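Local coordinates for uncharacterized protein (Staphylococcus aureus subsp. aureus Mu50, PDB 4QPV) that is of unknown function but belongs to the DUF1672 family and has a unique fold built on a kinked-helix-beta-beta-beta repeat, at residues D39-E42 with F43-H47; D116-S119 with T120-G123; L141-V144 with L145-Y148; T158-A161 with I162-Q166; D204-R207 with N208-Q212. All coordinates share one frame; numbering follows the deposited sequence. Where two conformers were deposited one is given.

Interaction 1: D39-E42 with F43-H47; sequences DAIE and FSKKH
S44 turns its hydroxyl back onto the carbonyl of I41 in the closing turns of the short alpha-helix 38-46. With chi1 at 76°, OG lies between the backbone N and the carbonyl carbon, which brings S44 OG to 2.6 Å from I41 O, the donor tilted only 16° from the carbonyl plane. That same oxygen has a weak backbone bond, K45 N to I41 O being 3.4 Å. Ordinary i+4 bonds carry the preceding turn: F43 N to D39 O at 2.9 Å and S44 N to A40 O at 3.0 Å.

Between E42 and K45 the charges meet through water. The E42 carboxylate and K45 ammonium do not touch; a water donates to E42 OE1 at 3.1 Å and accepts from K45 NZ at 2.8 Å. A bend in the E42 chain at chi2 (74°) turns its carboxylate along the helix toward that water. D39 instead forms a salt bridge with K100.

Side chains also pack alongside: I41 and K45 point the same way, and the CE-NZ end of K45 lies against the I41 CG2 branch. F43 packs on V79 of strand 78-87 and on I103, while H47 CD2 sits 3.4 Å above the plane of the F43 ring, over its centre.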
loop_
_atom_site.group_PDB
_atom_site.type_symbol
_atom_site.label_atom_id
_atom_site.label_comp_id
_atom_site.label_asym_id
_atom_site.label_seq_id
_atom_site.Cartn_x
_atom_site.Cartn_y
_atom_site.Cartn_z
ATOM N N ASP A 39 -2.345 10.862 25.626
ATOM C CA ASP A 39 -3.182 12.036 25.375
ATOM C C ASP A 39 -3.575 12.111 23.887
ATOM O O ASP A 39 -4.724 12.426 23.577
ATOM C CB ASP A 39 -2.414 13.304 25.809
ATOM C CG ASP A 39 -3.039 14.610 25.370
ATOM O OD1 ASP A 39 -4.029 15.040 26.008
ATOM O OD2 ASP A 39 -2.531 15.210 24.400
ATOM N N ALA A 40 -2.613 11.838 22.985
ATOM C CA ALA A 40 -2.817 11.830 21.530
ATOM C C ALA A 40 -3.772 10.699 21.123
ATOM O O ALA A 40 -4.687 10.923 20.328
ATOM C CB ALA A 40 -1.477 11.689 20.819
ATOM N N ILE A 41 -3.573 9.484 21.689
ATOM C CA ILE A 41 -4.439 8.320 21.453
ATOM C C ILE A 41 -5.870 8.655 21.905
ATOM O O ILE A 41 -6.803 8.474 21.129
ATOM C CB ILE A 41 -3.876 7.060 22.187
ATOM C CG1 ILE A 41 -2.553 6.605 21.537
ATOM C CG2 ILE A 41 -4.918 5.913 22.210
ATOM C CD1 ILE A 41 -1.726 5.553 22.418
ATOM N N GLU A 42 -6.040 9.180 23.131
ATOM C CA GLU A 42 -7.368 9.562 23.615
ATOM C C GLU A 42 -8.000 10.645 22.716
ATOM O O GLU A 42 -9.199 10.562 22.422
ATOM C CB GLU A 42 -7.301 10.030 25.086
ATOM C CG GLU A 42 -8.611 10.561 25.640
ATOM C CD GLU A 42 -9.739 9.607 25.993
ATOM O OE1 GLU A 42 -9.697 8.419 25.591
ATOM O OE2 GLU A 42 -10.683 10.065 26.679
ATOM N N PHE A 43 -7.195 11.630 22.258
ATOM C CA PHE A 43 -7.676 12.702 21.366
ATOM C C PHE A 43 -8.252 12.121 20.060
ATOM O O PHE A 43 -9.332 12.540 19.622
ATOM C CB PHE A 43 -6.549 13.715 21.053
ATOM C CG PHE A 43 -7.009 14.940 20.285
ATOM C CD1 PHE A 43 -7.490 16.056 20.955
ATOM C CD2 PHE A 43 -6.967 14.968 18.893
ATOM C CE1 PHE A 43 -7.920 17.190 20.247
ATOM C CE2 PHE A 43 -7.391 16.099 18.189
ATOM C CZ PHE A 43 -7.867 17.202 18.871
ATOM N N SER A 44 -7.542 11.147 19.450
ATOM C CA SER A 44 -7.959 10.511 18.197
ATOM C C SER A 44 -9.349 9.850 18.329
ATOM O O SER A 44 -10.105 9.812 17.366
ATOM C CB SER A 44 -6.926 9.477 17.747
ATOM O OG SER A 44 -6.992 8.282 18.504
ATOM N N LYS A 45 -9.661 9.319 19.510
ATOM C CA LYS A 45 -10.937 8.652 19.766
ATOM C C LYS A 45 -12.066 9.667 19.946
ATOM O O LYS A 45 -13.184 9.422 19.510
ATOM C CB LYS A 45 -10.828 7.758 21.012
ATOM C CG LYS A 45 -9.911 6.567 20.817
ATOM C CD LYS A 45 -9.598 5.928 22.158
ATOM C CE LYS A 45 -8.614 4.788 22.061
ATOM N NZ LYS A 45 -8.197 4.337 23.417
ATOM N N LYS A 46 -11.773 10.802 20.568
ATOM C CA LYS A 46 -12.774 11.830 20.844
ATOM C C LYS A 46 -13.132 12.668 19.606
ATOM O O LYS A 46 -14.185 13.319 19.600
ATOM C CB LYS A 46 -12.270 12.747 21.965
ATOM C CG LYS A 46 -12.343 12.116 23.352
ATOM C CD LYS A 46 -13.733 12.224 23.953
ATOM C CE LYS A 46 -13.858 11.430 25.230
ATOM N NZ LYS A 46 -15.279 11.319 25.634
ATOM N N HIS A 47 -12.271 12.659 18.565
ATOM C CA HIS A 47 -12.484 13.484 17.373
ATOM C C HIS A 47 -12.324 12.676 16.087
ATOM O O HIS A 47 -11.949 13.231 15.059
ATOM C CB HIS A 47 -11.506 14.682 17.378
ATOM C CG HIS A 47 -11.564 15.460 18.649
ATOM N ND1 HIS A 47 -12.570 16.388 18.881
ATOM C CD2 HIS A 47 -10.807 15.344 19.762
ATOM C CE1 HIS A 47 -12.375 16.822 20.114
ATOM N NE2 HIS A 47 -11.322 16.227 20.680
HETATM O O HOH W 1 -7.362 6.423 25.159
#

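Interaction 2: D116-S119 with T120-G123; sequences DDMS and TLVG
T120 OG1 and D116 O are 2.9 Å apart, the hydroxyl donating back to a carbonyl four residues earlier. The first torsion of T120 (-61°) sets OG1 beside its own backbone N, so both donors of the residue face the same oxygen: T120 N reaches D116 O at 2.8 Å. The two arrive differently, since the amide nitrogen stays within 17° of the carbonyl plane whereas OG1 stands 45° above it. The remaining branch, T120 CG2, is turned from the D116 carbonyl.

This is the opening of the long alpha-helix 116-133, where a threonine hydroxyl doubles an i+4 bond. The turn continues regularly through L121 N to D117 O at 3.0 Å, V122 N to M118 O at 2.9 Å and G123 N to S119 O at 3.0 Å.

On the buried side, V122 places its CG2 branch beside its backbone N, directly over the preceding turn, with V122 CG2 to M118 O at 3.3 Å. Selenomethionine M118 starts out extended, then bends at its second torsion, which brings SE against two neighbours: M118 SE to V122 CG2 is 4.3 Å and M118 SE to L121 CD2 is 4.4 Å. F58 of helix 48-63 touches M118 and L121, and F63 of that helix touches L121 and V122. From helix 184-190, L184 packs on M118 and Y187 on V122.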
loop_
_atom_site.group_PDB
_atom_site.type_symbol
_atom_site.label_atom_id
_atom_site.label_comp_id
_atom_site.label_asym_id
_atom_site.label_seq_id
_atom_site.Cartn_x
_atom_site.Cartn_y
_atom_site.Cartn_z
ATOM N N ASP A 116 10.606 15.739 1.733
ATOM C CA ASP A 116 10.624 14.324 1.337
ATOM C C ASP A 116 9.296 13.611 1.641
ATOM O O ASP A 116 8.878 12.774 0.848
ATOM C CB ASP A 116 11.791 13.576 2.017
ATOM C CG ASP A 116 13.192 13.981 1.565
ATOM O OD1 ASP A 116 13.333 14.496 0.427
ATOM O OD2 ASP A 116 14.155 13.745 2.334
ATOM N N ASP A 117 8.644 13.938 2.776
ATOM C CA ASP A 117 7.375 13.326 3.187
ATOM C C ASP A 117 6.262 13.592 2.169
ATOM O O ASP A 117 5.451 12.702 1.926
ATOM C CB ASP A 117 6.959 13.807 4.586
ATOM C CG ASP A 117 7.861 13.297 5.702
ATOM O OD1 ASP A 117 8.505 12.234 5.515
ATOM O OD2 ASP A 117 7.918 13.955 6.769
HETATM N N MSE A 118 6.240 14.793 1.554
HETATM C CA MSE A 118 5.244 15.123 0.527
HETATM C C MSE A 118 5.565 14.324 -0.742
HETATM O O MSE A 118 4.648 13.744 -1.323
HETATM C CB MSE A 118 5.164 16.638 0.251
HETATM C CG MSE A 118 4.180 17.000 -0.864
HETATM SE SE MSE A 118 2.423 16.137 -0.633
HETATM C CE MSE A 118 1.633 17.446 0.494
ATOM N N SER A 119 6.863 14.278 -1.151
ATOM C CA SER A 119 7.296 13.501 -2.313
ATOM C C SER A 119 6.952 12.018 -2.116
ATOM O O SER A 119 6.459 11.370 -3.039
ATOM C CB SER A 119 8.793 13.680 -2.559
ATOM O OG SER A 119 9.047 14.812 -3.373
ATOM N N THR A 120 7.170 11.490 -0.888
ATOM C CA THR A 120 6.885 10.091 -0.551
ATOM C C THR A 120 5.372 9.833 -0.674
ATOM O O THR A 120 4.973 8.840 -1.271
ATOM C CB THR A 120 7.446 9.729 0.837
ATOM O OG1 THR A 120 8.870 9.911 0.800
ATOM C CG2 THR A 120 7.139 8.279 1.243
ATOM N N LEU A 121 4.546 10.756 -0.152
ATOM C CA LEU A 121 3.094 10.634 -0.245
ATOM C C LEU A 121 2.656 10.667 -1.700
ATOM O O LEU A 121 1.806 9.876 -2.087
ATOM C CB LEU A 121 2.401 11.757 0.559
ATOM C CG LEU A 121 0.887 11.646 0.629
ATOM C CD1 LEU A 121 0.447 10.329 1.340
ATOM C CD2 LEU A 121 0.309 12.855 1.313
ATOM N N VAL A 122 3.254 11.558 -2.511
ATOM C CA VAL A 122 2.966 11.592 -3.950
ATOM C C VAL A 122 3.230 10.183 -4.553
ATOM O O VAL A 122 2.377 9.677 -5.276
ATOM C CB VAL A 122 3.749 12.705 -4.690
ATOM C CG1 VAL A 122 3.700 12.509 -6.201
ATOM C CG2 VAL A 122 3.196 14.086 -4.320
ATOM N N GLY A 123 4.372 9.571 -4.216
ATOM C CA GLY A 123 4.730 8.230 -4.692
ATOM C C GLY A 123 3.724 7.174 -4.269
ATOM O O GLY A 123 3.379 6.286 -5.049
#

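Interaction 3: L141-V144 with L145-Y148; sequences LTEV and LKEY
E143 serves two partners of the following turn through water, one for each carboxylate oxygen. One water donates to E143 OE1 at 2.6 Å and accepts from K146 NZ at 2.8 Å, linking opposite charges whose groups do not touch directly. A second donates to E143 OE2 at 2.7 Å and can also donate to E147 OE2 at 2.8 Å; E147 has two deposited conformers, so that half of the bridge is less certain. In this conformer the carboxylate planes are 64° apart, and a water hydrogen directed at each would probably ease the proximity of like charges.

Carbonyls are satisfied by the alpha-helical i+4 pattern. L145 N reaches L141 O at 2.9 Å, nearly along the C=O axis. At the last turn Y148 N to V144 O is 3.1 Å with a more bent N-H angle of 139°, and the same V144 O lies at the edge of the Y148 ring, near its plane. The hydroxyl of T142 bonds to L138 O, Y148 OH to K251 NZ, and L145 O to Y154 OH.

Apolar branches complete the inner side: L141 CG meets L145 CD1 at 3.9 Å, and V144 CG1 meets Y148 CD2 at 3.8 Å. Helix 135-147 packs against both strand 175-178, whose Y175 touches L141, T142 and L145, and helix 234-249, where F244 touches L145, V247 touches Y148 and L248 touches V144.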
loop_
_atom_site.group_PDB
_atom_site.type_symbol
_atom_site.label_atom_id
_atom_site.label_comp_id
_atom_site.label_asym_id
_atom_site.label_seq_id
_atom_site.Cartn_x
_atom_site.Cartn_y
_atom_site.Cartn_z
ATOM N N LEU A 141 -2.792 -11.400 -11.478
ATOM C CA LEU A 141 -1.806 -11.846 -10.490
ATOM C C LEU A 141 -2.502 -12.151 -9.150
ATOM O O LEU A 141 -2.206 -13.184 -8.528
ATOM C CB LEU A 141 -0.672 -10.807 -10.294
ATOM C CG LEU A 141 0.409 -11.146 -9.229
ATOM C CD1 LEU A 141 1.126 -12.485 -9.551
ATOM C CD2 LEU A 141 1.442 -10.043 -9.129
ATOM N N THR A 142 -3.443 -11.277 -8.729
ATOM C CA THR A 142 -4.170 -11.479 -7.463
ATOM C C THR A 142 -4.890 -12.834 -7.474
ATOM O O THR A 142 -4.763 -13.615 -6.525
ATOM C CB THR A 142 -5.152 -10.341 -7.200
ATOM O OG1 THR A 142 -4.429 -9.108 -7.248
ATOM C CG2 THR A 142 -5.857 -10.493 -5.838
ATOM N N GLU A 143 -5.585 -13.121 -8.574
ATOM C CA GLU A 143 -6.301 -14.372 -8.773
ATOM C C GLU A 143 -5.329 -15.589 -8.690
ATOM O O GLU A 143 -5.632 -16.566 -8.006
ATOM C CB GLU A 143 -7.019 -14.328 -10.128
ATOM C CG GLU A 143 -7.814 -15.584 -10.428
ATOM C CD GLU A 143 -8.996 -15.859 -9.513
ATOM O OE1 GLU A 143 -9.457 -14.931 -8.807
ATOM O OE2 GLU A 143 -9.482 -17.009 -9.532
ATOM N N VAL A 144 -4.156 -15.503 -9.350
ATOM C CA VAL A 144 -3.161 -16.593 -9.345
ATOM C C VAL A 144 -2.632 -16.826 -7.912
ATOM O O VAL A 144 -2.449 -17.972 -7.505
ATOM C CB VAL A 144 -2.007 -16.348 -10.367
ATOM C CG1 VAL A 144 -0.901 -17.403 -10.228
ATOM C CG2 VAL A 144 -2.537 -16.322 -11.807
ATOM N N LEU A 145 -2.452 -15.760 -7.127
ATOM C CA LEU A 145 -1.963 -15.900 -5.755
ATOM C C LEU A 145 -3.018 -16.599 -4.872
ATOM O O LEU A 145 -2.658 -17.422 -4.036
ATOM C CB LEU A 145 -1.532 -14.540 -5.188
ATOM C CG LEU A 145 -0.180 -14.059 -5.768
ATOM C CD1 LEU A 145 -0.021 -12.574 -5.621
ATOM C CD2 LEU A 145 1.007 -14.815 -5.117
ATOM N N LYS A 146 -4.310 -16.357 -5.141
ATOM C CA LYS A 146 -5.421 -17.039 -4.453
ATOM C C LYS A 146 -5.448 -18.520 -4.849
ATOM O O LYS A 146 -5.655 -19.383 -4.000
ATOM C CB LYS A 146 -6.761 -16.379 -4.821
ATOM C CG LYS A 146 -6.993 -15.025 -4.135
ATOM C CD LYS A 146 -8.230 -14.377 -4.767
ATOM C CE LYS A 146 -8.500 -13.002 -4.201
ATOM N NZ LYS A 146 -9.757 -12.441 -4.795
ATOM N N GLU A 147 -5.219 -18.796 -6.148
ATOM C CA GLU A 147 -5.205 -20.144 -6.734
ATOM C C GLU A 147 -4.172 -21.054 -6.079
ATOM O O GLU A 147 -4.435 -22.242 -5.900
ATOM C CB GLU A 147 -4.884 -20.097 -8.240
ATOM C CG GLU A 147 -5.955 -19.579 -9.192
ATOM C CD GLU A 147 -5.542 -19.664 -10.652
ATOM O OE1 GLU A 147 -4.735 -20.563 -10.983
ATOM O OE2 GLU A 147 -6.017 -18.836 -11.463
ATOM N N TYR A 148 -2.994 -20.516 -5.735
ATOM C CA TYR A 148 -1.920 -21.361 -5.215
ATOM C C TYR A 148 -1.649 -21.334 -3.714
ATOM O O TYR A 148 -0.673 -21.983 -3.274
ATOM C CB TYR A 148 -0.634 -21.039 -5.995
ATOM C CG TYR A 148 -0.679 -21.573 -7.412
ATOM C CD1 TYR A 148 -0.478 -22.927 -7.678
ATOM C CD2 TYR A 148 -0.987 -20.739 -8.483
ATOM C CE1 TYR A 148 -0.557 -23.430 -8.977
ATOM C CE2 TYR A 148 -1.073 -21.234 -9.788
ATOM C CZ TYR A 148 -0.833 -22.574 -10.032
ATOM O OH TYR A 148 -0.875 -23.055 -11.323
HETATM O O HOH W 2 -9.089 -12.650 -7.514
HETATM O O HOH W 3 -8.774 -19.107 -11.038
#

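Interaction 4: T158-A161 with I162-Q166; sequences TENA and IMKTQ
With a first torsion of 76°, T165 holds OG1 between its backbone N and carbonyl carbon and swings it back to A161 O, 2.6 Å from that hydroxyl oxygen. The same torsion leaves CG2 beside the backbone N. I162 adopts a comparable turn, chi1 66°, which carries its CG1 branch over the preceding turn until I162 CG1 is 3.2 Å from E159 O.

A161 O is gripped twice by one residue. Besides the hydroxyl, T165 N donates to A161 O at 2.9 Å, and the two donors come from opposite faces of the carbonyl plane, OG1 lying 39° out of it. The T165 hydroxyl oxygen also accepts a bond: Q166 NE2 donates to T165 OG1 at 3.0 Å with that oxygen close to the Q166 amide plane. Q166 NE2 also bonds to P274 O. A donor and an acceptor thus fix the rotation of this buried hydroxyl.

At the other end T158 is the N-cap: A161 N donates to T158 OG1 at 3.1 Å, and the hydroxyl has a further partner in Y27 O. In between, K164 N reaches N160 O at 3.0 Å, and the two side chains run alongside each other, N160 ND2 lying 3.8 Å from K164 CE.

Helix 159-165, two short turns capped by threonine at its start, docks its C-terminal carbonyls on strand 67-75: T70 OG1 bonds to M163 O and N71 ND2 to K164 O, while F32 and P274 from loops pack against T165.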
loop_
_atom_site.group_PDB
_atom_site.type_symbol
_atom_site.label_atom_id
_atom_site.label_comp_id
_atom_site.label_asym_id
_atom_site.label_seq_id
_atom_site.Cartn_x
_atom_site.Cartn_y
_atom_site.Cartn_z
ATOM N N THR A 158 -5.001 -10.279 6.315
ATOM C CA THR A 158 -6.454 -10.203 6.167
ATOM C C THR A 158 -6.794 -8.851 5.512
ATOM O O THR A 158 -5.991 -7.898 5.576
ATOM C CB THR A 158 -7.187 -10.318 7.519
ATOM O OG1 THR A 158 -6.867 -9.152 8.316
ATOM C CG2 THR A 158 -6.872 -11.623 8.259
ATOM N N GLU A 159 -7.994 -8.749 4.942
ATOM C CA GLU A 159 -8.445 -7.500 4.338
ATOM C C GLU A 159 -8.514 -6.397 5.411
ATOM O O GLU A 159 -8.103 -5.266 5.140
ATOM C CB GLU A 159 -9.806 -7.694 3.638
ATOM C CG GLU A 159 -9.714 -8.563 2.394
ATOM C CD GLU A 159 -10.949 -8.571 1.511
ATOM O OE1 GLU A 159 -11.131 -7.601 0.740
ATOM O OE2 GLU A 159 -11.715 -9.561 1.562
ATOM N N ASN A 160 -8.985 -6.713 6.637
ATOM C CA ASN A 160 -9.066 -5.694 7.693
ATOM C C ASN A 160 -7.694 -5.183 8.087
ATOM O O ASN A 160 -7.525 -3.979 8.281
ATOM C CB ASN A 160 -9.776 -6.215 8.925
ATOM C CG ASN A 160 -11.266 -6.108 8.853
ATOM O OD1 ASN A 160 -11.978 -7.097 8.994
ATOM N ND2 ASN A 160 -11.766 -4.908 8.636
ATOM N N ALA A 161 -6.704 -6.100 8.171
ATOM C CA ALA A 161 -5.347 -5.697 8.539
ATOM C C ALA A 161 -4.783 -4.700 7.517
ATOM O O ALA A 161 -4.226 -3.683 7.923
ATOM C CB ALA A 161 -4.436 -6.924 8.638
ATOM N N ILE A 162 -4.944 -4.965 6.204
ATOM C CA ILE A 162 -4.362 -4.040 5.212
ATOM C C ILE A 162 -5.119 -2.687 5.199
ATOM O O ILE A 162 -4.487 -1.639 5.037
ATOM C CB ILE A 162 -4.251 -4.653 3.786
ATOM C CG1 ILE A 162 -5.614 -4.923 3.158
ATOM C CG2 ILE A 162 -3.334 -5.926 3.749
ATOM C CD1 ILE A 162 -5.579 -5.317 1.693
HETATM N N MSE A 163 -6.443 -2.724 5.393
HETATM C CA MSE A 163 -7.249 -1.493 5.373
HETATM C C MSE A 163 -6.936 -0.600 6.573
HETATM O O MSE A 163 -6.799 0.621 6.402
HETATM C CB MSE A 163 -8.751 -1.819 5.326
HETATM C CG MSE A 163 -9.206 -2.325 3.962
HETATM SE SE MSE A 163 -8.853 -1.075 2.471
HETATM C CE MSE A 163 -7.996 -2.333 1.360
ATOM N N LYS A 164 -6.759 -1.177 7.749
ATOM C CA LYS A 164 -6.515 -0.390 8.960
ATOM C C LYS A 164 -5.066 -0.102 9.317
ATOM O O LYS A 164 -4.838 0.806 10.134
ATOM C CB LYS A 164 -7.172 -1.118 10.134
ATOM C CG LYS A 164 -8.690 -1.143 9.995
ATOM C CD LYS A 164 -9.394 -1.830 11.131
ATOM C CE LYS A 164 -10.880 -1.896 10.825
ATOM N NZ LYS A 164 -11.704 -1.873 12.063
ATOM N N THR A 165 -4.089 -0.888 8.795
ATOM C CA THR A 165 -2.723 -0.731 9.307
ATOM C C THR A 165 -1.650 -0.423 8.268
ATOM O O THR A 165 -0.496 -0.212 8.655
ATOM C CB THR A 165 -2.307 -2.000 10.096
ATOM O OG1 THR A 165 -1.991 -3.089 9.212
ATOM C CG2 THR A 165 -3.349 -2.440 11.134
ATOM N N GLN A 166 -1.988 -0.452 6.975
ATOM C CA GLN A 166 -0.984 -0.268 5.918
ATOM C C GLN A 166 -1.249 1.013 5.145
ATOM O O GLN A 166 -2.404 1.450 5.049
ATOM C CB GLN A 166 -0.956 -1.500 4.984
ATOM C CG GLN A 166 -0.749 -2.849 5.750
ATOM C CD GLN A 166 0.614 -2.962 6.419
ATOM O OE1 GLN A 166 1.669 -2.763 5.802
ATOM N NE2 GLN A 166 0.624 -3.294 7.703
#

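Interaction 5: D204-R207 with N208-Q212; sequences DGMR and NSKKQ
The M206 carbonyl oxygen is gripped by two donors on the same face of its plane. S209 OG to M206 O is very short at 2.5 Å, and K210 N to M206 O is longer at 3.3 Å. The hydroxyl comes in well off the line of the carbonyl, with a C=O...OG angle of 120° and a tilt of 30° from the plane. It can do so because the S209 side chain is rotated to chi1 70°, which tucks OG between the backbone N and carbonyl carbon.

G205 O also has two donors: S209 N at 2.9 Å from G205 O, and a water at 2.7 Å from it. The water accepts from N208 ND2, 2.8 Å away, so the amide of N208 is tied back to the turn before it. Further out, R207 NH1 and D204 OD1 form a salt bridge at 2.7 Å, with the aspartate carboxyl carbon at the edge of the guanidinium and in its plane.

K210 crosses selenomethionine M206, K210 NZ lying 3.9 Å from M206 CE, and this ammonium is paired with E130 in a salt bridge. M206 packs on F129 and A133 as well, and F191 touches M206 and S209. The arrangement is that of an amphipathic alpha-helix, 199-212, with M206 and S209 on its buried side against the end of helix 116-133, and D204, R207 and N208 on its exposed side.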
loop_
_atom_site.group_PDB
_atom_site.type_symbol
_atom_site.label_atom_id
_atom_site.label_comp_id
_atom_site.label_asym_id
_atom_site.label_seq_id
_atom_site.Cartn_x
_atom_site.Cartn_y
_atom_site.Cartn_z
ATOM N N ASP A 204 -1.926 6.053 -22.126
ATOM C CA ASP A 204 -1.088 6.872 -23.014
ATOM C C ASP A 204 -0.434 8.014 -22.211
ATOM O O ASP A 204 0.762 8.273 -22.362
ATOM C CB ASP A 204 -1.933 7.457 -24.181
ATOM C CG ASP A 204 -2.209 6.511 -25.344
ATOM O OD1 ASP A 204 -1.885 5.308 -25.229
ATOM O OD2 ASP A 204 -2.759 6.974 -26.365
ATOM N N GLY A 205 -1.223 8.646 -21.349
ATOM C CA GLY A 205 -0.784 9.737 -20.478
ATOM C C GLY A 205 0.316 9.325 -19.516
ATOM O O GLY A 205 1.282 10.072 -19.321
HETATM N N MSE A 206 0.179 8.115 -18.924
HETATM C CA MSE A 206 1.150 7.513 -17.999
HETATM C C MSE A 206 2.479 7.260 -18.716
HETATM O O MSE A 206 3.537 7.523 -18.139
HETATM C CB MSE A 206 0.609 6.196 -17.409
HETATM C CG MSE A 206 -0.443 6.404 -16.329
HETATM SE SE MSE A 206 0.201 7.324 -14.734
HETATM C CE MSE A 206 1.161 5.854 -13.944
ATOM N N ARG A 207 2.421 6.747 -19.970
ATOM C CA ARG A 207 3.597 6.511 -20.818
ATOM C C ARG A 207 4.324 7.829 -21.086
ATOM O O ARG A 207 5.532 7.903 -20.870
ATOM C CB ARG A 207 3.219 5.829 -22.152
ATOM C CG ARG A 207 3.041 4.323 -22.033
ATOM C CD ARG A 207 2.566 3.705 -23.336
ATOM N NE ARG A 207 1.664 2.580 -23.081
ATOM C CZ ARG A 207 0.362 2.579 -23.351
ATOM N NH1 ARG A 207 -0.206 3.632 -23.923
ATOM N NH2 ARG A 207 -0.378 1.515 -23.075
ATOM N N ASN A 208 3.577 8.877 -21.501
ATOM C CA ASN A 208 4.114 10.209 -21.784
ATOM C C ASN A 208 4.722 10.840 -20.523
ATOM O O ASN A 208 5.788 11.439 -20.620
ATOM C CB ASN A 208 3.024 11.131 -22.384
ATOM C CG ASN A 208 3.510 12.534 -22.692
ATOM O OD1 ASN A 208 4.398 12.746 -23.528
ATOM N ND2 ASN A 208 2.939 13.522 -22.011
ATOM N N SER A 209 4.081 10.667 -19.340
ATOM C CA SER A 209 4.597 11.217 -18.077
ATOM C C SER A 209 6.012 10.685 -17.776
ATOM O O SER A 209 6.899 11.466 -17.414
ATOM C CB SER A 209 3.656 10.899 -16.915
ATOM O OG SER A 209 3.673 9.516 -16.587
ATOM N N LYS A 210 6.224 9.380 -17.986
ATOM C CA LYS A 210 7.506 8.718 -17.756
ATOM C C LYS A 210 8.590 9.242 -18.682
ATOM O O LYS A 210 9.739 9.363 -18.255
ATOM C CB LYS A 210 7.375 7.198 -17.917
ATOM C CG LYS A 210 6.745 6.554 -16.689
ATOM C CD LYS A 210 6.657 5.039 -16.787
ATOM C CE LYS A 210 6.037 4.440 -15.541
ATOM N NZ LYS A 210 4.649 4.930 -15.320
ATOM N N LYS A 211 8.229 9.540 -19.945
ATOM C CA LYS A 211 9.158 10.072 -20.936
ATOM C C LYS A 211 9.570 11.489 -20.526
ATOM O O LYS A 211 10.760 11.776 -20.478
ATOM C CB LYS A 211 8.532 10.047 -22.341
ATOM C CG LYS A 211 9.558 10.031 -23.463
ATOM C CD LYS A 211 8.908 9.828 -24.825
ATOM C CE LYS A 211 9.930 9.777 -25.937
ATOM N NZ LYS A 211 9.292 9.552 -27.263
ATOM N N GLN A 212 8.594 12.334 -20.152
ATOM C CA GLN A 212 8.825 13.730 -19.757
ATOM C C GLN A 212 9.639 13.849 -18.446
ATOM O O GLN A 212 10.504 14.726 -18.343
ATOM C CB GLN A 212 7.488 14.489 -19.627
ATOM C CG GLN A 212 6.662 14.603 -20.926
ATOM C CD GLN A 212 7.457 14.918 -22.181
ATOM O OE1 GLN A 212 8.148 15.941 -22.279
ATOM N NE2 GLN A 212 7.365 14.037 -23.178
HETATM O O HOH W 4 1.130 12.674 -20.000
#

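How the interactions relate
Each contact joins adjoining segments within one helical region, so none closes a long loop, and the five follow in series without nesting or crossing. Interaction 1 comes first, on helix 38-46 near strand 78-87. Interaction 2 opens helix 116-133, and interaction 3 lies on the next helix, 135-147, about 31 Å away between contact centres, which packs on strand 175-178 and helix 234-249. Interaction 4, on helix 159-165, lies nearest the middle of the chain and bonds to strand 67-75; its nearest atoms are about 7 Å from interaction 3. Interaction 5, on helix 199-212, returns to helix 116-133, with nearest atoms about 9 Å from interaction 2.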